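Local coordinates for secretion activator protein, hypothetical (Brucella abortus bv. 1 str. 9-941, PDB 7DNP) that probably cleaves the glycan strands of peptidoglycan as a muramidase (autolysin) of the glycoside hydrolase 108 family, serving the type IV secretion system, at residues A[88-92]-A[155-159]; A[101-105]-A[133-138]; A[80-85]-A[165-170]; A[98-102]-A[111-115]. One frame throughout, in Å; residues are numbered along the deposited sequence.

Contact 1 of 4, residues A[88-92]-A[155-159]; sequences DFAIH and WTSRV. With H9U ((2R)-2-[[(2S)-2-[[(2R)-2-[(2R,3S,4R,5R,6S)-5-acetamido-3-[(2S,3R,4R,5S,6R)-3-acetamido-6-(hydroxymethyl)-4,5-bis(oxidanyl)oxan-2-yl]oxy-2-(hydroxymethyl)-6-oxidanyl-oxan-4-yl]oxypropanoyl]amino]propanoyl]amino]pentanedioic acid), chain B.
Sandwiched between the Arg158 guanidinium and a muropeptide methyl, the ring of His92 sits at the heart of this lysozyme-clan, helical muramidase, where segments 88-92 and 155-159 of helices 82-93 and 148-170 run roughly antiparallel beside the ligand pocket. The guanidinium of Arg158 lies on one face of the imidazole, centres 4.2 Å apart and planes 29° off parallel, with ligand C44 over the opposite face. Trp155 meets the same ring differently: the edge of His92, led by CE1, points at the face of the indole five-membered ring in an offset edge-to-face pair with planes at 82°. With its CG anti to the backbone N (chi1 168°) and the chain extended to NE, Arg158 reaches across to Asp88 and grips it side-on. NE bonds in the guanidinium plane to the syn lone pair of OD2 at 3.1 Å, whereas NH2 meets OD1 from above the carboxylate plane. Asp88 OD2 also takes a salt bridge from Arg138, so two arginines share one buried carboxylate. Backbone holds the ligand too, its N19 donating to Ile91 O at 2.7 Å. The acetamido oxygen O10 receives two N-H groups, His92 NE2 at 2.9 Å and Trp155 NE1 at 2.8 Å.

Contact 2 of 4, residues A[101-105]-A[133-138]; sequences MLQKV and ELCDAR
Helices 95-106 and 127-142 pass each other at 122° through the segments 101-105 and 133-138, their axes 9.3 Å apart and their backbones nearest at Leu102 and Leu134. Leu134 sends its CD1 against the backbone of the first helix, 3.6 Å from Leu102 N, and the same methyl lies 3.8 Å from Met101 CB. CG of Leu134 stands anti to its backbone N (chi1 178°), which carries the isobutyl group across the gap. Met101 sets its CG on the methyl of Ala137, 3.6 Å from CB; the bends at chi2 and chi3 concern SD and CE beyond it, SD lying a little farther from the same methyl. One turn on, Val105 divides its branches: CG2 lies over the start of the second segment, 3.8 Å from Leu134 N, and CG1 touches the side chain of Glu133, 3.6 Å from OE1. Both segments lie in the region assigned to a predicted peptidoglycan domain. Arg138 turns its polar end away from this interface, toward Asp88 on helix 82-93. With no polar bond between the two segments, the contact rests on the fit of methyl and methylene groups, and Glu133 OE1 merely lies beside a valine methyl.

Contact 3 of 4, residues A[80-85]-A[165-170]; sequences AGVDHA and RALAFS
His84 sets CG anti to its backbone N (chi1 178°), while Phe169 places CG anti to the carbonyl carbon (chi1 -77°), and the two rings meet edge-to-face. The edge of Phe169 is turned to the face of the imidazole, planes at 86° and centroids 5.2 Å apart, with CE2 above the rim of the His84 ring. Phe169 CD2 also lies 3.7 Å from His84 CB, close to the benzene plane. At the far end of the imidazole, NE2 is buried without a polar partner; the Arg165 side chain passes there, NH1 3.9 Å from NE2, with the guanidinium nearly perpendicular to the ring. In this largely helical, lysozyme-clan chain the N-terminal end of helix 82-93 is laid against the C-terminal part of helix 148-170. Gly81, the N-cap residue, makes the closest backbone approach: its CA is 3.2 Å from Ala166 O, and the lack of a side chain lets the two backbones come this close. Just before it, Ala80 O receives a CA-H...O contact from Ser170 CA at 3.4 Å. Farther along, the methyls of Ala85 and Ala166 touch, CB to CB 4.0 Å. The N-terminal helix 5-17 adds Thr5 and Lys8 against Phe169 and Ala9 against His84.

Contact 4 of 4, residues A[98-102]-A[111-115]; sequences AVKML and DGVIG
Gly112 takes up a positive phi (84°), a conformation that glycine adopts readily, and lays its bare backbone against helix 95-106, its CA only 4.5 Å from that of Lys100. Val99 packs on this bare backbone: its CG1, anti to the backbone N (chi1 172°), rests 3.4 Å from Gly112 C and 3.5 Å from Val113 N. Lys100 comes alongside with its aliphatic part, CG being 3.5 Å from Gly112 N. Ile114 closes the other end; its CD1 reaches back to lie 3.7 Å from Val99 CG1 and 3.8 Å from Leu102 CD2, crossing the leucine at about a right angle. The loop holds its own shape through an Asx turn, Asp111 OD1 accepting Val113 N at 3.0 Å from above the carboxylate plane. Gln103 of helix 95-106 donates from NE2 to the same oxygen and accepts from Gly112 N at OE1, tying the turn to the helix through polar groups. Segment 111-115 thus packs on helix 95-106 and leads into helix 116-123, for which Gly115 is the N-cap, while Val73 and Ala74 pack against Val99 and Ile114 from a neighbouring loop.

In the fold
Contact 1 forms part of the muropeptide pocket, with Ile91, His92 and Trp155, and the others extend from it through shared or successive helices. Contacts 1 and 3 join the same pair, 82-93 with 148-170, with centres 13 Å apart; the His84 side chain is about 13 Å from the ligand. Contact 2 touches contact 1 through Arg138, whose NH1 is 2.9 Å from Asp88 OD2 and whose NH2 packs on His92 CB at 3.3 Å, placing it in the second shell of the pocket. Contacts 2 and 4, centres 10 Å apart, both use helix 95-106 and share Leu102. Phe89 and Ala90 of 88-92 pack on that helix. Along the chain, contact 3 encloses the other three.

Contact 1 of 4, residues A[88-92]-A[155-159]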
loop_
_atom_site.group_PDB
_atom_site.type_symbol
_atom_site.label_atom_id
_atom_site.label_comp_id
_atom_site.label_asym_id
_atom_site.label_seq_id
_atom_site.Cartn_x
_atom_site.Cartn_y
_atom_site.Cartn_z
ATOM N N ASP A 88 -1.635 1.739 1.062
ATOM C CA ASP A 88 -1.535 0.582 1.947
ATOM C C ASP A 88 -1.665 -0.723 1.173
ATOM O O ASP A 88 -0.922 -1.677 1.433
ATOM C CB ASP A 88 -2.580 0.635 3.056
ATOM C CG ASP A 88 -2.361 -0.458 4.081
ATOM O OD1 ASP A 88 -1.463 -0.295 4.928
ATOM O OD2 ASP A 88 -3.052 -1.499 4.013
ATOM N N PHE A 89 -2.610 -0.788 0.231
ATOM C CA PHE A 89 -2.708 -1.935 -0.667
ATOM C C PHE A 89 -1.383 -2.158 -1.393
ATOM O O PHE A 89 -0.894 -3.291 -1.485
ATOM C CB PHE A 89 -3.864 -1.700 -1.651
ATOM C CG PHE A 89 -4.397 -2.945 -2.325
ATOM C CD1 PHE A 89 -3.732 -4.159 -2.250
ATOM C CD2 PHE A 89 -5.573 -2.879 -3.063
ATOM C CE1 PHE A 89 -4.234 -5.286 -2.886
ATOM C CE2 PHE A 89 -6.080 -4.001 -3.700
ATOM C CZ PHE A 89 -5.407 -5.209 -3.610
ATOM N N ALA A 90 -0.766 -1.075 -1.873
ATOM C CA ALA A 90 0.523 -1.185 -2.549
ATOM C C ALA A 90 1.597 -1.722 -1.615
ATOM O O ALA A 90 2.440 -2.526 -2.027
ATOM C CB ALA A 90 0.941 0.174 -3.113
ATOM N N ILE A 91 1.598 -1.282 -0.356
ATOM C CA ILE A 91 2.610 -1.766 0.583
ATOM C C ILE A 91 2.438 -3.260 0.816
ATOM O O ILE A 91 3.415 -4.019 0.858
ATOM C CB ILE A 91 2.541 -0.977 1.903
ATOM C CG1 ILE A 91 3.051 0.451 1.697
ATOM C CG2 ILE A 91 3.338 -1.694 2.998
ATOM C CD1 ILE A 91 2.811 1.362 2.891
ATOM N N HIS A 92 1.189 -3.707 0.924
ATOM C CA HIS A 92 0.880 -5.086 1.282
ATOM C C HIS A 92 1.043 -6.047 0.112
ATOM O O HIS A 92 1.463 -7.193 0.312
ATOM C CB HIS A 92 -0.550 -5.153 1.817
ATOM C CG HIS A 92 -0.849 -6.374 2.625
ATOM N ND1 HIS A 92 -2.085 -6.985 2.612
ATOM C CD2 HIS A 92 -0.084 -7.090 3.483
ATOM C CE1 HIS A 92 -2.069 -8.026 3.424
ATOM N NE2 HIS A 92 -0.866 -8.113 3.965
ATOM N N TRP A 155 -5.592 -9.817 8.120
ATOM C CA TRP A 155 -5.750 -9.000 6.919
ATOM C C TRP A 155 -7.069 -8.239 6.939
ATOM O O TRP A 155 -7.119 -7.057 6.582
ATOM C CB TRP A 155 -5.678 -9.880 5.671
ATOM C CG TRP A 155 -4.303 -10.360 5.300
ATOM C CD1 TRP A 155 -3.116 -9.931 5.810
ATOM C CD2 TRP A 155 -3.982 -11.363 4.327
ATOM N NE1 TRP A 155 -2.074 -10.605 5.215
ATOM C CE2 TRP A 155 -2.583 -11.487 4.300
ATOM C CE3 TRP A 155 -4.747 -12.167 3.476
ATOM C CZ2 TRP A 155 -1.928 -12.381 3.453
ATOM C CZ3 TRP A 155 -4.097 -13.056 2.638
ATOM C CH2 TRP A 155 -2.702 -13.156 2.634
ATOM N N THR A 156 -8.151 -8.912 7.340
ATOM C CA THR A 156 -9.457 -8.264 7.401
ATOM C C THR A 156 -9.435 -7.079 8.355
ATOM O O THR A 156 -9.993 -6.018 8.056
ATOM C CB THR A 156 -10.517 -9.281 7.826
ATOM O OG1 THR A 156 -10.544 -10.356 6.881
ATOM C CG2 THR A 156 -11.893 -8.638 7.887
ATOM N N SER A 157 -8.770 -7.238 9.500
ATOM C CA SER A 157 -8.669 -6.147 10.460
ATOM C C SER A 157 -7.819 -5.007 9.907
ATOM O O SER A 157 -8.132 -3.829 10.123
ATOM C CB SER A 157 -8.100 -6.682 11.778
ATOM O OG SER A 157 -7.857 -5.642 12.703
ATOM N N ARG A 158 -6.754 -5.338 9.173
ATOM C CA ARG A 158 -5.914 -4.311 8.567
ATOM C C ARG A 158 -6.700 -3.476 7.562
ATOM O O ARG A 158 -6.616 -2.243 7.566
ATOM C CB ARG A 158 -4.699 -4.958 7.897
ATOM C CG ARG A 158 -3.912 -4.012 7.003
ATOM C CD ARG A 158 -2.666 -4.683 6.443
ATOM N NE ARG A 158 -1.809 -3.726 5.747
ATOM C CZ ARG A 158 -0.502 -3.889 5.567
ATOM N NH1 ARG A 158 0.107 -4.972 6.036
ATOM N NH2 ARG A 158 0.203 -2.964 4.923
ATOM N N VAL A 159 -7.474 -4.131 6.690
ATOM C CA VAL A 159 -8.236 -3.396 5.682
ATOM C C VAL A 159 -9.262 -2.491 6.346
ATOM O O VAL A 159 -9.472 -1.348 5.919
ATOM C CB VAL A 159 -8.897 -4.366 4.684
ATOM C CG1 VAL A 159 -9.735 -3.592 3.671
ATOM C CG2 VAL A 159 -7.844 -5.199 3.970
HETATM C C22 H9U B . 4.312 -7.586 2.856
HETATM C C24 H9U B . 3.171 -9.142 4.366
HETATM C C26 H9U B . 4.728 -6.752 4.085
HETATM C C28 H9U B . 3.700 -8.368 5.584
HETATM C C23 H9U B . 4.068 -9.006 3.199
HETATM C C25 H9U B . 4.908 -7.113 0.617
HETATM C C27 H9U B . 5.927 -6.167 -0.064
HETATM C C29 H9U B . 5.524 -5.872 -1.458
HETATM C C30 H9U B . 5.263 -7.095 -2.240
HETATM C C31 H9U B . 4.185 -7.936 -1.540
HETATM C C32 H9U B . 3.554 -11.003 1.807
HETATM C C33 H9U B . 4.659 -5.291 3.765
HETATM C C34 H9U B . 3.853 -9.158 -2.341
HETATM C C35 H9U B . 1.657 -11.088 4.957
HETATM C C36 H9U B . 2.219 -11.442 1.215
HETATM C C37 H9U B . 7.169 -4.251 1.223
HETATM C C38 H9U B . 4.697 -11.338 0.863
HETATM C C39 H9U B . -0.078 -10.802 0.379
HETATM C C40 H9U B . 1.453 -12.534 5.397
HETATM C C41 H9U B . 7.018 -2.919 1.956
HETATM C C42 H9U B . 0.111 -10.840 -1.133
HETATM C C43 H9U B . 0.799 -12.171 -3.192
HETATM C C44 H9U B . -1.126 -9.762 0.725
HETATM C C45 H9U B . 2.276 -11.957 -3.488
HETATM C C46 H9U B . 0.416 -13.560 -3.683
HETATM C C47 H9U B . -0.026 -13.527 -5.146
HETATM C C48 H9U B . -0.460 -14.909 -5.629
HETATM N N18 H9U B . 2.991 -10.562 4.796
HETATM N N19 H9U B . 5.964 -4.869 0.684
HETATM N N20 H9U B . 1.203 -10.418 0.947
HETATM N N21 H9U B . 0.587 -12.082 -1.753
HETATM O O01 H9U B . 5.361 -7.516 1.863
HETATM O O02 H9U B . 3.874 -6.954 5.261
HETATM O O03 H9U B . 4.650 -8.308 -0.202
HETATM O O04 H9U B . 3.441 -9.608 1.995
HETATM O O05 H9U B . 4.915 -8.882 5.957
HETATM O O06 H9U B . 6.560 -5.062 -2.136
HETATM O O07 H9U B . 4.804 -6.745 -3.559
HETATM O O08 H9U B . 4.928 -4.602 4.958
HETATM O O09 H9U B . 5.000 -9.950 -2.476
HETATM O O10 H9U B . 0.714 -10.399 4.747
HETATM O O11 H9U B . 2.003 -12.583 0.985
HETATM O O12 H9U B . 8.245 -4.744 1.102
HETATM O O13 H9U B . -0.115 -9.866 -1.776
HETATM O O14 H9U B . 2.622 -11.362 -4.545
HETATM O O15 H9U B . 3.146 -12.377 -2.678
HETATM O O16 H9U B . -0.438 -15.884 -4.829
HETATM O O17 H9U B . -0.834 -15.065 -6.823
#

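Contact 2 of 4, residues A[101-105]-A[133-138]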
loop_
_atom_site.group_PDB
_atom_site.type_symbol
_atom_site.label_atom_id
_atom_site.label_comp_id
_atom_site.label_asym_id
_atom_site.label_seq_id
_atom_site.Cartn_x
_atom_site.Cartn_y
_atom_site.Cartn_z
ATOM N N MET A 101 -6.245 -2.973 -9.190
ATOM C CA MET A 101 -7.545 -3.043 -8.534
ATOM C C MET A 101 -8.237 -1.686 -8.531
ATOM O O MET A 101 -9.463 -1.610 -8.668
ATOM C CB MET A 101 -7.390 -3.573 -7.109
ATOM C CG MET A 101 -8.581 -4.393 -6.625
ATOM S SD MET A 101 -8.809 -5.938 -7.541
ATOM C CE MET A 101 -7.135 -6.571 -7.564
ATOM N N LEU A 102 -7.470 -0.604 -8.363
ATOM C CA LEU A 102 -8.053 0.728 -8.485
ATOM C C LEU A 102 -8.594 0.948 -9.889
ATOM O O LEU A 102 -9.659 1.553 -10.067
ATOM C CB LEU A 102 -7.016 1.797 -8.132
ATOM C CG LEU A 102 -7.456 3.240 -8.386
ATOM C CD1 LEU A 102 -8.546 3.652 -7.407
ATOM C CD2 LEU A 102 -6.276 4.202 -8.311
ATOM N N GLN A 103 -7.877 0.446 -10.898
ATOM C CA GLN A 103 -8.338 0.560 -12.277
ATOM C C GLN A 103 -9.608 -0.256 -12.497
ATOM O O GLN A 103 -10.532 0.195 -13.186
ATOM C CB GLN A 103 -7.213 0.132 -13.229
ATOM C CG GLN A 103 -6.081 1.175 -13.307
ATOM C CD GLN A 103 -4.783 0.649 -13.905
ATOM O OE1 GLN A 103 -4.418 -0.514 -13.726
ATOM N NE2 GLN A 103 -4.066 1.524 -14.607
ATOM N N LYS A 104 -9.682 -1.448 -11.900
ATOM C CA LYS A 104 -10.906 -2.243 -11.970
ATOM C C LYS A 104 -12.084 -1.498 -11.350
ATOM O O LYS A 104 -13.195 -1.514 -11.893
ATOM C CB LYS A 104 -10.685 -3.588 -11.273
ATOM C CG LYS A 104 -11.808 -4.601 -11.458
ATOM C CD LYS A 104 -11.586 -5.826 -10.582
ATOM C CE LYS A 104 -12.459 -6.995 -11.014
ATOM N NZ LYS A 104 -12.492 -8.072 -9.983
ATOM N N VAL A 105 -11.850 -0.815 -10.227
ATOM C CA VAL A 105 -12.922 -0.102 -9.539
ATOM C C VAL A 105 -13.431 1.066 -10.378
ATOM O O VAL A 105 -14.642 1.287 -10.484
ATOM C CB VAL A 105 -12.441 0.363 -8.153
ATOM C CG1 VAL A 105 -13.319 1.486 -7.629
ATOM C CG2 VAL A 105 -12.417 -0.813 -7.176
ATOM N N GLU A 133 -15.058 0.890 -2.483
ATOM C CA GLU A 133 -15.042 -0.164 -3.492
ATOM C C GLU A 133 -13.658 -0.784 -3.640
ATOM O O GLU A 133 -13.549 -1.986 -3.904
ATOM C CB GLU A 133 -15.532 0.381 -4.830
ATOM C CG GLU A 133 -17.043 0.513 -4.884
ATOM C CD GLU A 133 -17.534 1.127 -6.169
ATOM O OE1 GLU A 133 -16.867 0.947 -7.208
ATOM O OE2 GLU A 133 -18.596 1.784 -6.139
ATOM N N LEU A 134 -12.595 0.011 -3.468
ATOM C CA LEU A 134 -11.246 -0.543 -3.538
ATOM C C LEU A 134 -10.960 -1.451 -2.347
ATOM O O LEU A 134 -10.365 -2.524 -2.506
ATOM C CB LEU A 134 -10.213 0.582 -3.614
ATOM C CG LEU A 134 -8.740 0.155 -3.634
ATOM C CD1 LEU A 134 -8.405 -0.643 -4.895
ATOM C CD2 LEU A 134 -7.825 1.367 -3.505
ATOM N N CYS A 135 -11.377 -1.044 -1.145
ATOM C CA CYS A 135 -11.153 -1.892 0.021
ATOM C C CYS A 135 -11.973 -3.180 -0.063
ATOM O O CYS A 135 -11.504 -4.245 0.358
ATOM C CB CYS A 135 -11.461 -1.111 1.298
ATOM S SG CYS A 135 -10.254 0.223 1.631
ATOM N N ASP A 136 -13.191 -3.109 -0.615
ATOM C CA ASP A 136 -13.976 -4.322 -0.842
ATOM C C ASP A 136 -13.293 -5.225 -1.859
ATOM O O ASP A 136 -13.178 -6.439 -1.657
ATOM C CB ASP A 136 -15.386 -3.973 -1.332
ATOM C CG ASP A 136 -16.272 -3.381 -0.251
ATOM O OD1 ASP A 136 -15.913 -3.415 0.948
ATOM O OD2 ASP A 136 -17.347 -2.868 -0.622
ATOM N N ALA A 137 -12.866 -4.646 -2.985
ATOM C CA ALA A 137 -12.178 -5.423 -4.013
ATOM C C ALA A 137 -10.883 -6.027 -3.486
ATOM O O ALA A 137 -10.475 -7.108 -3.925
ATOM C CB ALA A 137 -11.898 -4.539 -5.229
ATOM N N ARG A 138 -10.225 -5.346 -2.546
ATOM C CA ARG A 138 -9.019 -5.896 -1.937
ATOM C C ARG A 138 -9.346 -7.125 -1.099
ATOM O O ARG A 138 -8.653 -8.148 -1.178
ATOM C CB ARG A 138 -8.341 -4.820 -1.088
ATOM C CG ARG A 138 -7.088 -5.269 -0.354
ATOM C CD ARG A 138 -6.513 -4.100 0.434
ATOM N NE ARG A 138 -5.293 -4.452 1.148
ATOM C CZ ARG A 138 -4.649 -3.627 1.962
ATOM N NH1 ARG A 138 -5.117 -2.401 2.163
ATOM N NH2 ARG A 138 -3.550 -4.029 2.585
#

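Contact 3 of 4, residues A[80-85]-A[165-170]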
loop_
_atom_site.group_PDB
_atom_site.type_symbol
_atom_site.label_atom_id
_atom_site.label_comp_id
_atom_site.label_asym_id
_atom_site.label_seq_id
_atom_site.Cartn_x
_atom_site.Cartn_y
_atom_site.Cartn_z
ATOM N N ALA A 80 -7.358 12.869 -1.978
ATOM C CA ALA A 80 -7.127 12.568 -0.574
ATOM C C ALA A 80 -8.013 11.409 -0.134
ATOM O O ALA A 80 -9.182 11.316 -0.522
ATOM C CB ALA A 80 -7.400 13.803 0.287
ATOM N N GLY A 81 -7.449 10.522 0.663
ATOM C CA GLY A 81 -8.138 9.300 1.067
ATOM C C GLY A 81 -7.967 8.154 0.100
ATOM O O GLY A 81 -7.589 7.052 0.499
ATOM N N VAL A 82 -8.267 8.392 -1.179
ATOM C CA VAL A 82 -7.950 7.407 -2.209
ATOM C C VAL A 82 -6.459 7.103 -2.199
ATOM O O VAL A 82 -6.046 5.946 -2.346
ATOM C CB VAL A 82 -8.409 7.904 -3.593
ATOM C CG1 VAL A 82 -7.930 6.954 -4.682
ATOM C CG2 VAL A 82 -9.929 8.050 -3.636
ATOM N N ASP A 83 -5.632 8.140 -2.031
ATOM C CA ASP A 83 -4.186 7.944 -1.981
ATOM C C ASP A 83 -3.800 6.967 -0.875
ATOM O O ASP A 83 -3.034 6.027 -1.108
ATOM C CB ASP A 83 -3.472 9.291 -1.804
ATOM C CG ASP A 83 -4.086 10.164 -0.712
ATOM O OD1 ASP A 83 -4.937 9.682 0.063
ATOM O OD2 ASP A 83 -3.698 11.352 -0.623
ATOM N N HIS A 84 -4.356 7.151 0.327
ATOM C CA HIS A 84 -3.976 6.301 1.455
ATOM C C HIS A 84 -4.437 4.864 1.252
ATOM O O HIS A 84 -3.684 3.921 1.526
ATOM C CB HIS A 84 -4.541 6.861 2.761
ATOM C CG HIS A 84 -4.232 6.016 3.959
ATOM N ND1 HIS A 84 -2.963 5.904 4.481
ATOM C CD2 HIS A 84 -5.027 5.234 4.729
ATOM C CE1 HIS A 84 -2.987 5.094 5.526
ATOM N NE2 HIS A 84 -4.227 4.672 5.695
ATOM N N ALA A 85 -5.673 4.678 0.786
ATOM C CA ALA A 85 -6.175 3.331 0.535
ATOM C C ALA A 85 -5.316 2.608 -0.494
ATOM O O ALA A 85 -5.043 1.411 -0.358
ATOM C CB ALA A 85 -7.626 3.390 0.059
ATOM N N ARG A 165 -9.267 5.125 8.165
ATOM C CA ARG A 165 -8.357 6.259 8.051
ATOM C C ARG A 165 -8.445 6.907 6.673
ATOM O O ARG A 165 -8.341 8.133 6.556
ATOM C CB ARG A 165 -6.922 5.829 8.349
ATOM C CG ARG A 165 -5.978 7.009 8.603
ATOM C CD ARG A 165 -4.611 6.570 9.108
ATOM N NE ARG A 165 -4.687 5.872 10.390
ATOM C CZ ARG A 165 -4.473 4.568 10.544
ATOM N NH1 ARG A 165 -4.174 3.805 9.494
ATOM N NH2 ARG A 165 -4.558 4.024 11.751
ATOM N N ALA A 166 -8.642 6.109 5.619
ATOM C CA ALA A 166 -8.731 6.684 4.279
ATOM C C ALA A 166 -9.958 7.580 4.145
ATOM O O ALA A 166 -9.862 8.712 3.658
ATOM C CB ALA A 166 -8.754 5.580 3.224
ATOM N N LEU A 167 -11.123 7.085 4.570
ATOM C CA LEU A 167 -12.327 7.908 4.534
ATOM C C LEU A 167 -12.162 9.173 5.368
ATOM O O LEU A 167 -12.669 10.237 4.990
ATOM C CB LEU A 167 -13.525 7.096 5.021
ATOM C CG LEU A 167 -13.867 5.885 4.149
ATOM C CD1 LEU A 167 -14.771 4.917 4.886
ATOM C CD2 LEU A 167 -14.507 6.328 2.854
ATOM N N ALA A 168 -11.456 9.076 6.498
ATOM C CA ALA A 168 -11.158 10.260 7.295
ATOM C C ALA A 168 -10.303 11.247 6.508
ATOM O O ALA A 168 -10.647 12.429 6.400
ATOM C CB ALA A 168 -10.465 9.854 8.596
ATOM N N PHE A 169 -9.182 10.773 5.940
ATOM C CA PHE A 169 -8.336 11.636 5.118
ATOM C C PHE A 169 -9.130 12.295 3.996
ATOM O O PHE A 169 -8.874 13.453 3.648
ATOM C CB PHE A 169 -7.176 10.831 4.520
ATOM C CG PHE A 169 -6.060 10.548 5.485
ATOM C CD1 PHE A 169 -5.788 11.410 6.535
ATOM C CD2 PHE A 169 -5.278 9.408 5.340
ATOM C CE1 PHE A 169 -4.749 11.141 7.423
ATOM C CE2 PHE A 169 -4.246 9.132 6.219
ATOM C CZ PHE A 169 -3.980 9.999 7.262
ATOM N N SER A 170 -10.104 11.576 3.434
ATOM C CA SER A 170 -10.915 12.095 2.337
ATOM C C SER A 170 -11.714 13.335 2.725
ATOM O O SER A 170 -12.119 14.101 1.842
ATOM C CB SER A 170 -11.859 10.994 1.838
ATOM O OG SER A 170 -13.082 11.533 1.381
#

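Contact 4 of 4, residues A[98-102]-A[111-115]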
loop_
_atom_site.group_PDB
_atom_site.type_symbol
_atom_site.label_atom_id
_atom_site.label_comp_id
_atom_site.label_asym_id
_atom_site.label_seq_id
_atom_site.Cartn_x
_atom_site.Cartn_y
_atom_site.Cartn_z
ATOM N N ALA A 98 -2.140 -3.130 -6.582
ATOM C CA ALA A 98 -3.016 -2.115 -6.010
ATOM C C ALA A 98 -3.599 -1.224 -7.102
ATOM O O ALA A 98 -4.807 -0.954 -7.117
ATOM C CB ALA A 98 -2.256 -1.284 -4.974
ATOM N N VAL A 99 -2.755 -0.772 -8.036
ATOM C CA VAL A 99 -3.228 0.099 -9.110
ATOM C C VAL A 99 -4.163 -0.662 -10.049
ATOM O O VAL A 99 -5.151 -0.105 -10.544
ATOM C CB VAL A 99 -2.034 0.721 -9.861
ATOM C CG1 VAL A 99 -2.508 1.478 -11.098
ATOM C CG2 VAL A 99 -1.277 1.670 -8.945
ATOM N N LYS A 100 -3.876 -1.946 -10.301
ATOM C CA LYS A 100 -4.771 -2.756 -11.126
ATOM C C LYS A 100 -6.167 -2.835 -10.516
ATOM O O LYS A 100 -7.174 -2.766 -11.232
ATOM C CB LYS A 100 -4.193 -4.160 -11.311
ATOM C CG LYS A 100 -3.088 -4.259 -12.350
ATOM C CD LYS A 100 -2.514 -5.671 -12.398
ATOM C CE LYS A 100 -1.379 -5.774 -13.401
ATOM N NZ LYS A 100 -1.036 -7.189 -13.717
ATOM N N MET A 101 -6.245 -2.973 -9.190
ATOM C CA MET A 101 -7.545 -3.043 -8.534
ATOM C C MET A 101 -8.237 -1.686 -8.531
ATOM O O MET A 101 -9.463 -1.610 -8.668
ATOM C CB MET A 101 -7.390 -3.573 -7.109
ATOM C CG MET A 101 -8.581 -4.393 -6.625
ATOM S SD MET A 101 -8.809 -5.938 -7.541
ATOM C CE MET A 101 -7.135 -6.571 -7.564
ATOM N N LEU A 102 -7.470 -0.604 -8.363
ATOM C CA LEU A 102 -8.053 0.728 -8.485
ATOM C C LEU A 102 -8.594 0.948 -9.889
ATOM O O LEU A 102 -9.659 1.553 -10.067
ATOM C CB LEU A 102 -7.016 1.797 -8.132
ATOM C CG LEU A 102 -7.456 3.240 -8.386
ATOM C CD1 LEU A 102 -8.546 3.652 -7.407
ATOM C CD2 LEU A 102 -6.276 4.202 -8.311
ATOM N N ASP A 111 -3.540 -2.102 -16.108
ATOM C CA ASP A 111 -2.138 -2.273 -16.459
ATOM C C ASP A 111 -1.189 -1.994 -15.298
ATOM O O ASP A 111 0.023 -2.171 -15.453
ATOM C CB ASP A 111 -1.775 -1.396 -17.668
ATOM C CG ASP A 111 -1.984 0.086 -17.416
ATOM O OD1 ASP A 111 -2.065 0.508 -16.244
ATOM O OD2 ASP A 111 -2.057 0.844 -18.407
ATOM N N GLY A 112 -1.702 -1.562 -14.147
ATOM C CA GLY A 112 -0.882 -1.400 -12.963
ATOM C C GLY A 112 -0.120 -0.099 -12.862
ATOM O O GLY A 112 0.691 0.049 -11.939
ATOM N N VAL A 113 -0.360 0.853 -13.767
ATOM C CA VAL A 113 0.354 2.128 -13.805
ATOM C C VAL A 113 -0.664 3.247 -13.998
ATOM O O VAL A 113 -1.531 3.153 -14.873
ATOM C CB VAL A 113 1.409 2.157 -14.930
ATOM C CG1 VAL A 113 2.057 3.523 -15.020
ATOM C CG2 VAL A 113 2.466 1.074 -14.705
ATOM N N ILE A 114 -0.554 4.301 -13.195
ATOM C CA ILE A 114 -1.492 5.420 -13.260
ATOM C C ILE A 114 -1.132 6.296 -14.456
ATOM O O ILE A 114 -0.112 6.993 -14.446
ATOM C CB ILE A 114 -1.488 6.234 -11.961
ATOM C CG1 ILE A 114 -1.763 5.335 -10.746
ATOM C CG2 ILE A 114 -2.486 7.386 -12.053
ATOM C CD1 ILE A 114 -3.221 5.061 -10.476
ATOM N N GLY A 115 -1.977 6.282 -15.486
ATOM C CA GLY A 115 -1.859 7.178 -16.606
ATOM C C GLY A 115 -3.042 8.126 -16.705
ATOM O O GLY A 115 -3.853 8.249 -15.784
#